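Local coordinates for protein chloromuconate cycloisomerase (Rhodococcus opacus, PDB 4M0X) that binds a manganese(II) ion and belongs to the cycloisomerases of the enolase superfamily, pairing an N-terminal capping domain with a TIM-barrel-type domain, at residues S32-R37 and G48-P53; E64-I69 and N100-A105; D125-L130 and Y314-D319; V218-Q223 and P243-E248. All coordinates share one frame; numbering follows the deposited sequence.

Contact 1 (S32-R37 and G48-P53); sequences SIVLVR and GEAVTP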
loop_
_atom_site.group_PDB
_atom_site.type_symbol
_atom_site.label_atom_id
_atom_site.label_comp_id
_atom_site.label_asym_id
_atom_site.label_seq_id
_atom_site.Cartn_x
_atom_site.Cartn_y
_atom_site.Cartn_z
ATOM N N SER A 32 1.242 33.029 32.523
ATOM C CA SER A 32 1.661 32.301 33.697
ATOM C C SER A 32 2.770 31.375 33.323
ATOM O O SER A 32 2.638 30.585 32.392
ATOM C CB SER A 32 0.496 31.510 34.268
ATOM O OG SER A 32 -0.322 32.344 35.080
ATOM N N ILE A 33 3.885 31.490 34.026
ATOM C CA ILE A 33 5.047 30.679 33.718
ATOM C C ILE A 33 5.599 30.124 35.008
ATOM O O ILE A 33 5.327 30.660 36.091
ATOM C CB ILE A 33 6.141 31.481 32.969
ATOM C CG1 ILE A 33 6.904 32.399 33.919
ATOM C CG2 ILE A 33 5.542 32.273 31.801
ATOM C CD1 ILE A 33 8.174 32.989 33.336
ATOM N N VAL A 34 6.342 29.032 34.909
ATOM C CA VAL A 34 7.191 28.645 36.000
ATOM C C VAL A 34 8.563 29.163 35.593
ATOM O O VAL A 34 9.050 28.825 34.508
ATOM C CB VAL A 34 7.199 27.105 36.209
ATOM C CG1 VAL A 34 8.079 26.717 37.386
ATOM C CG2 VAL A 34 5.791 26.581 36.447
ATOM N N LEU A 35 9.195 29.996 36.412
ATOM C CA LEU A 35 10.591 30.354 36.095
ATOM C C LEU A 35 11.615 29.417 36.751
ATOM O O LEU A 35 11.697 29.354 37.968
ATOM C CB LEU A 35 10.916 31.819 36.411
ATOM C CG LEU A 35 12.359 32.039 35.967
ATOM C CD1 LEU A 35 12.390 32.730 34.623
ATOM C CD2 LEU A 35 13.177 32.798 36.990
ATOM N N VAL A 36 12.376 28.675 35.949
ATOM C CA VAL A 36 13.373 27.735 36.513
ATOM C C VAL A 36 14.739 28.378 36.612
ATOM O O VAL A 36 15.125 29.172 35.742
ATOM C CB VAL A 36 13.464 26.423 35.749
ATOM C CG1 VAL A 36 14.736 25.657 36.130
ATOM C CG2 VAL A 36 12.240 25.587 36.052
ATOM N N ARG A 37 15.444 28.073 37.702
ATOM C CA ARG A 37 16.760 28.636 37.938
ATOM C C ARG A 37 17.698 27.576 38.353
ATOM O O ARG A 37 17.380 26.735 39.199
ATOM C CB ARG A 37 16.718 29.691 39.012
ATOM C CG ARG A 37 16.088 30.965 38.506
ATOM C CD ARG A 37 15.741 31.800 39.708
ATOM N NE ARG A 37 16.844 32.681 40.057
ATOM C CZ ARG A 37 16.842 33.468 41.114
ATOM N NH1 ARG A 37 15.796 33.446 41.932
ATOM N NH2 ARG A 37 17.890 34.241 41.342
ATOM N N GLY A 48 15.283 29.115 32.791
ATOM C CA GLY A 48 14.386 28.516 31.817
ATOM C C GLY A 48 12.956 28.920 32.159
ATOM O O GLY A 48 12.670 29.403 33.271
ATOM N N GLU A 49 12.052 28.720 31.210
ATOM C CA GLU A 49 10.660 29.002 31.441
ATOM C C GLU A 49 9.842 27.753 31.108
ATOM O O GLU A 49 10.108 27.074 30.121
ATOM C CB GLU A 49 10.288 30.221 30.594
ATOM C CG GLU A 49 8.854 30.339 30.118
ATOM C CD GLU A 49 8.581 31.659 29.389
ATOM O OE1 GLU A 49 9.510 32.401 29.079
ATOM O OE2 GLU A 49 7.420 31.975 29.120
ATOM N N ALA A 50 8.888 27.404 31.963
ATOM C CA ALA A 50 7.800 26.509 31.538
ATOM C C ALA A 50 6.540 27.335 31.207
ATOM O O ALA A 50 6.067 28.143 32.013
ATOM C CB ALA A 50 7.489 25.469 32.594
ATOM N N VAL A 51 5.999 27.154 30.021
ATOM C CA VAL A 51 4.835 27.931 29.682
ATOM C C VAL A 51 3.802 27.103 28.893
ATOM O O VAL A 51 4.120 26.079 28.248
ATOM C CB VAL A 51 5.260 29.251 28.970
ATOM C CG1 VAL A 51 5.830 28.963 27.581
ATOM C CG2 VAL A 51 4.131 30.280 28.956
ATOM N N THR A 52 2.567 27.570 28.958
ATOM C CA THR A 52 1.420 26.831 28.500
ATOM C C THR A 52 0.433 27.840 27.899
ATOM O O THR A 52 0.406 29.000 28.312
ATOM C CB THR A 52 0.835 26.104 29.706
ATOM O OG1 THR A 52 0.884 24.692 29.484
ATOM C CG2 THR A 52 -0.544 26.557 30.008
ATOM N N PRO A 53 -0.349 27.438 26.890
ATOM C CA PRO A 53 -1.311 28.403 26.322
ATOM C C PRO A 53 -2.552 28.618 27.183
ATOM O O PRO A 53 -3.687 28.470 26.679
ATOM C CB PRO A 53 -1.724 27.765 24.999
ATOM C CG PRO A 53 -1.409 26.324 25.169
ATOM C CD PRO A 53 -0.220 26.228 26.070
#

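Contact 2 (E64-I69 and N100-A105); sequences ETIKTI and NSVAKA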
loop_
_atom_site.group_PDB
_atom_site.type_symbol
_atom_site.label_atom_id
_atom_site.label_comp_id
_atom_site.label_asym_id
_atom_site.label_seq_id
_atom_site.Cartn_x
_atom_site.Cartn_y
_atom_site.Cartn_z
ATOM N N GLU A 64 1.059 24.854 37.912
ATOM C CA GLU A 64 1.020 24.326 39.266
ATOM C C GLU A 64 1.649 22.950 39.299
ATOM O O GLU A 64 2.450 22.674 40.172
ATOM C CB GLU A 64 -0.415 24.284 39.817
ATOM C CG GLU A 64 -1.045 25.645 40.103
ATOM C CD GLU A 64 -1.587 26.316 38.855
ATOM O OE1 GLU A 64 -1.436 25.738 37.745
ATOM O OE2 GLU A 64 -2.167 27.421 38.972
ATOM N N THR A 65 1.318 22.102 38.334
ATOM C CA THR A 65 1.853 20.742 38.310
ATOM C C THR A 65 3.254 20.700 37.751
ATOM O O THR A 65 4.033 19.785 38.078
ATOM C CB THR A 65 0.989 19.780 37.499
ATOM O OG1 THR A 65 1.035 20.155 36.114
ATOM C CG2 THR A 65 -0.425 19.796 38.004
ATOM N N ILE A 66 3.586 21.686 36.917
ATOM C CA ILE A 66 4.949 21.754 36.385
ATOM C C ILE A 66 5.910 21.926 37.541
ATOM O O ILE A 66 6.852 21.137 37.676
ATOM C CB ILE A 66 5.157 22.858 35.332
ATOM C CG1 ILE A 66 4.649 22.417 33.971
ATOM C CG2 ILE A 66 6.623 23.232 35.205
ATOM C CD1 ILE A 66 4.243 23.621 33.145
ATOM N N LYS A 67 5.642 22.911 38.397
ATOM C CA LYS A 67 6.504 23.144 39.550
ATOM C C LYS A 67 6.754 21.829 40.295
ATOM O O LYS A 67 7.900 21.455 40.533
ATOM C CB LYS A 67 5.914 24.177 40.500
ATOM C CG LYS A 67 6.767 24.366 41.743
ATOM C CD LYS A 67 6.237 25.452 42.667
ATOM C CE LYS A 67 6.868 25.397 44.059
ATOM N NZ LYS A 67 8.323 25.695 44.060
ATOM N N THR A 68 5.679 21.112 40.616
ATOM C CA THR A 68 5.790 19.899 41.400
ATOM C C THR A 68 6.655 18.837 40.751
ATOM O O THR A 68 7.446 18.210 41.439
ATOM C CB THR A 68 4.411 19.342 41.716
ATOM O OG1 THR A 68 3.699 20.356 42.406
ATOM C CG2 THR A 68 4.506 18.117 42.625
ATOM N N ILE A 69 6.515 18.654 39.436
ATOM C CA ILE A 69 7.267 17.629 38.694
ATOM C C ILE A 69 8.730 17.995 38.701
ATOM O O ILE A 69 9.610 17.146 38.908
ATOM C CB ILE A 69 6.751 17.486 37.246
ATOM C CG1 ILE A 69 5.437 16.706 37.211
ATOM C CG2 ILE A 69 7.754 16.794 36.358
ATOM C CD1 ILE A 69 5.549 15.276 37.715
ATOM N N ASN A 100 5.482 15.196 30.260
ATOM C CA ASN A 100 5.856 16.412 30.975
ATOM C C ASN A 100 6.981 17.141 30.270
ATOM O O ASN A 100 8.039 17.392 30.850
ATOM C CB ASN A 100 6.192 16.123 32.446
ATOM C CG ASN A 100 4.962 15.697 33.254
ATOM O OD1 ASN A 100 4.320 16.504 33.924
ATOM N ND2 ASN A 100 4.624 14.437 33.177
ATOM N N SER A 101 6.734 17.474 29.005
ATOM C CA SER A 101 7.735 18.108 28.158
ATOM C C SER A 101 7.950 19.593 28.476
ATOM O O SER A 101 9.027 20.143 28.275
ATOM C CB SER A 101 7.358 17.932 26.696
ATOM O OG SER A 101 7.421 16.564 26.319
ATOM N N VAL A 102 6.933 20.253 28.991
ATOM C CA VAL A 102 7.088 21.668 29.267
ATOM C C VAL A 102 7.977 21.797 30.479
ATOM O O VAL A 102 8.866 22.643 30.520
ATOM C CB VAL A 102 5.716 22.338 29.448
ATOM C CG1 VAL A 102 5.858 23.825 29.722
ATOM C CG2 VAL A 102 4.871 22.108 28.192
ATOM N N ALA A 103 7.750 20.911 31.446
ATOM C CA ALA A 103 8.634 20.753 32.614
ATOM C C ALA A 103 10.060 20.455 32.191
ATOM O O ALA A 103 10.980 21.140 32.629
ATOM C CB ALA A 103 8.127 19.664 33.523
ATOM N N LYS A 104 10.246 19.463 31.320
ATOM C CA LYS A 104 11.604 19.096 30.881
ATOM C C LYS A 104 12.236 20.246 30.119
ATOM O O LYS A 104 13.402 20.576 30.358
ATOM C CB LYS A 104 11.615 17.815 30.054
ATOM C CG LYS A 104 11.136 16.579 30.803
ATOM C CD LYS A 104 10.755 15.451 29.842
ATOM C CE LYS A 104 10.473 14.168 30.608
ATOM N NZ LYS A 104 10.675 13.001 29.712
ATOM N N ALA A 105 11.460 20.887 29.245
ATOM C CA ALA A 105 11.945 22.030 28.448
ATOM C C ALA A 105 12.532 23.151 29.291
ATOM O O ALA A 105 13.558 23.707 28.922
ATOM C CB ALA A 105 10.860 22.575 27.533
#

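Contact 3 (D125-L130 and Y314-D319); sequences DLLGGL and YGTMPD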
loop_
_atom_site.group_PDB
_atom_site.type_symbol
_atom_site.label_atom_id
_atom_site.label_comp_id
_atom_site.label_asym_id
_atom_site.label_seq_id
_atom_site.Cartn_x
_atom_site.Cartn_y
_atom_site.Cartn_z
ATOM N N ASP A 125 25.344 30.074 18.912
ATOM C CA ASP A 125 26.692 29.557 18.580
ATOM C C ASP A 125 26.810 28.064 18.808
ATOM O O ASP A 125 27.172 27.331 17.901
ATOM C CB ASP A 125 27.799 30.214 19.383
ATOM C CG ASP A 125 28.095 31.608 18.929
ATOM O OD1 ASP A 125 27.303 32.177 18.141
ATOM O OD2 ASP A 125 29.134 32.137 19.386
ATOM N N LEU A 126 26.504 27.612 20.012
ATOM C CA LEU A 126 26.620 26.198 20.319
ATOM C C LEU A 126 25.917 25.391 19.245
ATOM O O LEU A 126 26.341 24.274 18.939
ATOM C CB LEU A 126 26.080 25.881 21.716
ATOM C CG LEU A 126 26.642 26.826 22.799
ATOM C CD1 LEU A 126 26.240 26.399 24.198
ATOM C CD2 LEU A 126 28.155 26.981 22.743
ATOM N N LEU A 127 24.897 25.982 18.623
ATOM C CA LEU A 127 24.102 25.296 17.603
ATOM C C LEU A 127 24.682 25.295 16.177
ATOM O O LEU A 127 24.181 24.602 15.296
ATOM C CB LEU A 127 22.683 25.866 17.582
ATOM C CG LEU A 127 21.634 25.027 18.321
ATOM C CD1 LEU A 127 21.927 24.929 19.815
ATOM C CD2 LEU A 127 20.232 25.569 18.086
ATOM N N GLY A 128 25.730 26.077 15.945
ATOM C CA GLY A 128 26.203 26.306 14.580
ATOM C C GLY A 128 25.951 27.699 13.994
ATOM O O GLY A 128 26.193 27.922 12.812
ATOM N N GLY A 129 25.500 28.638 14.813
ATOM C CA GLY A 129 25.486 30.046 14.408
ATOM C C GLY A 129 24.204 30.494 13.726
ATOM O O GLY A 129 23.540 29.694 13.066
ATOM N N LEU A 130 23.847 31.767 13.894
ATOM C CA LEU A 130 22.622 32.306 13.301
ATOM C C LEU A 130 22.730 32.256 11.793
ATOM O O LEU A 130 23.816 32.422 11.268
ATOM C CB LEU A 130 22.400 33.754 13.721
ATOM C CG LEU A 130 22.058 34.152 15.154
ATOM C CD1 LEU A 130 22.169 35.666 15.276
ATOM C CD2 LEU A 130 20.676 33.671 15.524
ATOM N N TYR A 314 15.267 29.541 16.134
ATOM C CA TYR A 314 14.673 29.879 14.846
ATOM C C TYR A 314 15.691 30.562 13.942
ATOM O O TYR A 314 15.696 30.337 12.744
ATOM C CB TYR A 314 13.428 30.738 15.028
ATOM C CG TYR A 314 12.353 30.173 15.955
ATOM C CD1 TYR A 314 12.413 28.859 16.415
ATOM C CD2 TYR A 314 11.238 30.949 16.332
ATOM C CE1 TYR A 314 11.431 28.339 17.246
ATOM C CE2 TYR A 314 10.246 30.424 17.168
ATOM C CZ TYR A 314 10.356 29.118 17.625
ATOM O OH TYR A 314 9.402 28.547 18.453
ATOM N N GLY A 315 16.565 31.378 14.512
ATOM C CA GLY A 315 17.668 31.939 13.749
ATOM C C GLY A 315 18.750 30.933 13.315
ATOM O O GLY A 315 19.479 31.190 12.337
ATOM N N THR A 316 18.899 29.812 14.026
ATOM C CA THR A 316 19.855 28.820 13.566
ATOM C C THR A 316 19.247 27.965 12.470
ATOM O O THR A 316 19.947 27.338 11.721
ATOM C CB THR A 316 20.434 27.884 14.676
ATOM O OG1 THR A 316 19.484 26.885 15.049
ATOM C CG2 THR A 316 20.898 28.644 15.912
ATOM N N MET A 317 17.927 27.937 12.392
ATOM C CA MET A 317 17.218 26.968 11.556
ATOM C C MET A 317 17.312 27.273 10.066
ATOM O O MET A 317 17.293 28.445 9.670
ATOM C CB MET A 317 15.768 26.928 11.979
ATOM C CG MET A 317 15.506 25.931 13.077
ATOM S SD MET A 317 13.843 26.139 13.743
ATOM C CE MET A 317 12.763 25.698 12.394
ATOM N N PRO A 318 17.418 26.215 9.235
ATOM C CA PRO A 318 17.612 26.452 7.811
ATOM C C PRO A 318 16.338 26.929 7.138
ATOM O O PRO A 318 16.402 27.461 6.025
ATOM C CB PRO A 318 18.018 25.077 7.277
ATOM C CG PRO A 318 17.368 24.102 8.203
ATOM C CD PRO A 318 17.399 24.767 9.559
ATOM N N ASP A 319 15.194 26.751 7.799
ATOM C CA ASP A 319 13.910 27.012 7.155
ATOM C C ASP A 319 12.880 27.547 8.128
ATOM O O ASP A 319 12.599 26.931 9.145
ATOM C CB ASP A 319 13.379 25.740 6.467
ATOM C CG ASP A 319 12.056 25.966 5.733
ATOM O OD1 ASP A 319 10.979 25.952 6.361
ATOM O OD2 ASP A 319 12.081 26.161 4.502
#

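Contact 4 (V218-Q223 and P243-E248); sequences VTVAEQ and PIMADE. With MN (manganese (II) ion), chain C.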
loop_
_atom_site.group_PDB
_atom_site.type_symbol
_atom_site.label_atom_id
_atom_site.label_comp_id
_atom_site.label_asym_id
_atom_site.label_seq_id
_atom_site.Cartn_x
_atom_site.Cartn_y
_atom_site.Cartn_z
ATOM N N VAL A 218 -7.018 32.827 3.002
ATOM C CA VAL A 218 -6.335 32.034 4.018
ATOM C C VAL A 218 -5.330 31.172 3.308
ATOM O O VAL A 218 -5.635 30.559 2.289
ATOM C CB VAL A 218 -7.282 31.166 4.854
ATOM C CG1 VAL A 218 -6.496 30.110 5.619
ATOM C CG2 VAL A 218 -8.049 32.052 5.803
ATOM N N THR A 219 -4.144 31.111 3.890
ATOM C CA THR A 219 -2.976 30.657 3.194
ATOM C C THR A 219 -2.385 29.350 3.721
ATOM O O THR A 219 -1.671 28.617 2.985
ATOM C CB THR A 219 -1.986 31.811 3.137
ATOM O OG1 THR A 219 -1.769 32.052 1.770
ATOM C CG2 THR A 219 -0.641 31.513 3.786
ATOM N N VAL A 220 -2.705 29.064 4.982
ATOM C CA VAL A 220 -2.220 27.876 5.649
ATOM C C VAL A 220 -3.285 27.456 6.639
ATOM O O VAL A 220 -3.990 28.306 7.209
ATOM C CB VAL A 220 -0.871 28.136 6.389
ATOM C CG1 VAL A 220 -0.477 26.937 7.251
ATOM C CG2 VAL A 220 0.264 28.461 5.415
ATOM N N ALA A 221 -3.412 26.154 6.852
ATOM C CA ALA A 221 -4.323 25.699 7.874
ATOM C C ALA A 221 -3.529 24.982 8.943
ATOM O O ALA A 221 -2.917 23.946 8.696
ATOM C CB ALA A 221 -5.393 24.806 7.293
ATOM N N GLU A 222 -3.527 25.561 10.132
ATOM C CA GLU A 222 -2.840 24.962 11.223
ATOM C C GLU A 222 -3.785 23.992 11.909
ATOM O O GLU A 222 -4.961 24.266 12.023
ATOM C CB GLU A 222 -2.327 26.028 12.196
ATOM C CG GLU A 222 -1.154 25.513 13.024
ATOM C CD GLU A 222 -0.758 26.401 14.185
ATOM O OE1 GLU A 222 -0.837 27.646 14.022
ATOM O OE2 GLU A 222 -0.346 25.838 15.233
ATOM N N GLN A 223 -3.251 22.846 12.339
ATOM C CA GLN A 223 -3.982 21.823 13.066
ATOM C C GLN A 223 -5.480 21.970 12.984
ATOM O O GLN A 223 -6.112 22.393 13.948
ATOM C CB GLN A 223 -3.587 21.840 14.535
ATOM C CG GLN A 223 -3.984 20.555 15.255
ATOM C CD GLN A 223 -3.176 19.391 14.762
ATOM O OE1 GLN A 223 -1.943 19.461 14.701
ATOM N NE2 GLN A 223 -3.860 18.322 14.375
ATOM N N PRO A 243 -1.650 24.555 2.024
ATOM C CA PRO A 243 -1.012 23.549 2.884
ATOM C C PRO A 243 -1.569 23.445 4.297
ATOM O O PRO A 243 -2.178 24.380 4.821
ATOM C CB PRO A 243 0.455 23.997 2.927
ATOM C CG PRO A 243 0.430 25.450 2.593
ATOM C CD PRO A 243 -0.718 25.628 1.626
ATOM N N ILE A 244 -1.292 22.306 4.915
ATOM C CA ILE A 244 -1.701 21.968 6.269
ATOM C C ILE A 244 -0.459 21.892 7.169
ATOM O O ILE A 244 0.509 21.168 6.864
ATOM C CB ILE A 244 -2.362 20.566 6.264
ATOM C CG1 ILE A 244 -3.520 20.517 5.285
ATOM C CG2 ILE A 244 -2.827 20.135 7.646
ATOM C CD1 ILE A 244 -4.624 21.483 5.638
ATOM N N MET A 245 -0.513 22.576 8.305
ATOM C CA MET A 245 0.553 22.518 9.286
ATOM C C MET A 245 0.193 21.737 10.554
ATOM O O MET A 245 -0.830 21.974 11.182
ATOM C CB MET A 245 0.920 23.929 9.647
ATOM C CG MET A 245 1.948 24.102 10.741
ATOM S SD MET A 245 2.747 25.700 10.484
ATOM C CE MET A 245 1.434 26.885 10.757
ATOM N N ALA A 246 1.066 20.816 10.931
ATOM C CA ALA A 246 0.970 20.132 12.184
ATOM C C ALA A 246 1.519 21.020 13.289
ATOM O O ALA A 246 2.572 21.660 13.132
ATOM C CB ALA A 246 1.759 18.849 12.112
ATOM N N ASP A 247 0.801 21.061 14.406
ATOM C CA ASP A 247 1.268 21.725 15.600
ATOM C C ASP A 247 1.140 20.679 16.708
ATOM O O ASP A 247 2.098 19.926 16.944
ATOM C CB ASP A 247 0.476 23.005 15.891
ATOM C CG ASP A 247 0.826 23.624 17.257
ATOM O OD1 ASP A 247 1.803 23.158 17.896
ATOM O OD2 ASP A 247 0.118 24.557 17.705
ATOM N N GLU A 248 -0.039 20.596 17.342
ATOM C CA GLU A 248 -0.336 19.572 18.365
ATOM C C GLU A 248 0.061 18.153 17.942
ATOM O O GLU A 248 0.310 17.304 18.796
ATOM C CB GLU A 248 -1.841 19.523 18.663
ATOM C CG GLU A 248 -2.428 20.638 19.517
ATOM C CD GLU A 248 -2.820 21.840 18.685
ATOM O OE1 GLU A 248 -2.298 22.012 17.530
ATOM O OE2 GLU A 248 -3.654 22.628 19.189
HETATM MN MN MN C . -1.361 26.113 17.110
HETATM O O HOH W 1 -2.494 25.405 19.215
HETATM O O HOH W 2 -2.657 24.376 16.619
#

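Contact 1 (S32-R37 and G48-P53)
V34 and A50 form a hydrogen-bonded pair in the antiparallel beta hairpin of strands 27-40 and 45-51, where the axes of segments 32-37 and 48-51 approach to 4.7 Å with an angle of 152° between their directions. V34 N donates to A50 O at 3.0 Å, and A50 N returns a bond to V34 O at 2.9 Å. V36 and G48 repeat the reciprocal pattern, with V36 N 2.8 Å from G48 O. Between them L35 faces E49 as a non-hydrogen-bonded pair.

Side chains alternate across the sheet. V34, V36 and A50 share one face, where V34 CB and A50 CB stand 4.0 Å apart, and helices 63-74 and 101-118 cover them. On the other face, I33 CG2 reaches V51 CG2 at 3.7 Å, and the same methyl lies 3.3 Å from E49 OE2. With E49 CG anti to the backbone N (chi1 151°) and the chain extended beyond it, the glutamate passes across I33 at about a right angle. Its OE1 is held by S303 OG and by the M306 backbone N, near the start of helix 304-316.

The hairpin thus separates two chemistries. Its alanine-valine face is apolar and packed against helices, whereas the opposite face carries a buried carboxylate over isoleucine, and that carboxylate is probably stabilised by the donors at the helix start.

Contact 2 (E64-I69 and N100-A105)
I66 and I69, one helical turn apart, hold A103 between them in a helix-helix contact of the N-terminal capping domain of the enolase-type fold. Segments 64-69 and 101-105 approach to 9.3 Å between axes and cross at -58°, and no hydrogen bond joins them. I69 CG2 touches A103 CB at 4.1 Å, and I66 CG2 meets the same methyl at 4.2 Å. Having only a methyl, A103 lets the backbones come near: its CA is 5.4 Å from that of I66. The other branch of I66 serves a different neighbour, since CG1 lies anti to the carbonyl carbon (chi1 -80°) and carries CD1 to V102 CG1 at 3.8 Å. Both I66 and V102 also rest on A50 of strand 45-51, so the apolar layer continues into the sheet.

Further out, E61 lies at the start of helix 101-118, where its OE2 accepts a bond from V102 N and its OE1 a weak one from A103 N. That carboxylate probably suits the first amides of a helix, which lack a preceding turn's carbonyl, a task N100 does not perform although it is the N-cap. The N100 side chain crosses I69 at about a right angle instead, with OD1 3.5 Å from I69 CG1. N100 ND2 donates to F98 O and to G60 O of the second subunit.

Contact 3 (D125-L130 and Y314-D319)
The carbonyl O of G315 is met by L130 CA in a CA-H...O contact of 3.5 Å, next to a backbone hydrogen bond that links G315 with R131. The last turn of helix 304-316 is thereby tied to the chain that leaves helix 123-126, although no hydrogen bond joins the two segments themselves. Having no side chain, G315 presents bare backbone to L130, whose CD2 lies 3.9 Å from G315 CA.

T316 is the other point of meeting. Its methyl CG2 packs on L127 CB at 3.7 Å, and the two side chains cross at about a right angle. OG1 sits between the backbone N and the carbonyl carbon (chi1 77°), a position from which it bonds back to L313 O within its own helix. OG1 also touches L127 CD2 at 3.4 Å, a van der Waals contact with a methyl group. G129 completes the surface, its O lying 3.8 Å from T316 CA.

Around this contact, R131 NE binds T316 O and R132 NH1 binds M317 O, so two arginines take up carbonyls at the helix end. L126 of the third subunit packs on L126 of this chain. The turn between L127 and G129 is a Schellman motif (G128 phi 109°) that ends helix 123-126 and, packed on the last turn of barrel helix 304-316, links the capping domain to the barrel in the enolase-type fold.

Contact 4 (V218-Q223 and P243-E248)
A beta-alpha-beta unit of the TIM-barrel-type domain brings A221 and E222 beside I244 and M245 as neighbouring parallel strands, and the C-terminal ends of these strands supply two of the three protein ligands of the manganese ion. A221 N donates to P243 O at 3.0 Å, A221 O accepts from M245 N, and Q223 N reaches M245 O at 2.8 Å.

On one side of the pair, A221 CB meets I244 CD1 at 3.8 Å. On the other, the terminal methyl of M245 lies between V220 and E222, with CE 3.7 Å from E222 CG. E222 runs past it with CG anti to the backbone N (chi1 -157°) and an extended chain, placing OE2 2.1 Å from manganese. D247 OD2 binds at 2.2 Å, and D196 provides the third carboxylate. The second carboxylate oxygens of E222 and D247 are held by lysines: E222 OE1 forms a salt bridge with K165, and D247 OD1 one with K271.

A second shell fixes the turn that bears D247. Q223 bends at chi2 (68°) so that its OE1 accepts D247 N in a nearly straight bond of 3.2 Å, while its NE2 donates to I225 O and S249 OG. Of the two waters on manganese, water 1 donates to E248 OE2 and water 2 to E248 OE1 at 2.6 Å.

Overall arrangement
Contacts 1 and 2 form one continuous core, their centres 9 Å apart: A50 CB and V34 CG2 of the hairpin pack directly against I66 CG2 of the helix pair. Contact 3 stands apart, about 23 Å from contact 1 between centres. Contact 4 holds the manganese ion and lies across the chain's centre from contacts 1 and 2. Its centre is about 26 Å from that of contact 1, yet their nearest atoms are only about 7 Å apart. The side chains of V51 and V102 are each about 13 Å from the metal, consistent with the capping domain lying over the metal-bearing end of the barrel, as in other enolase-superfamily members.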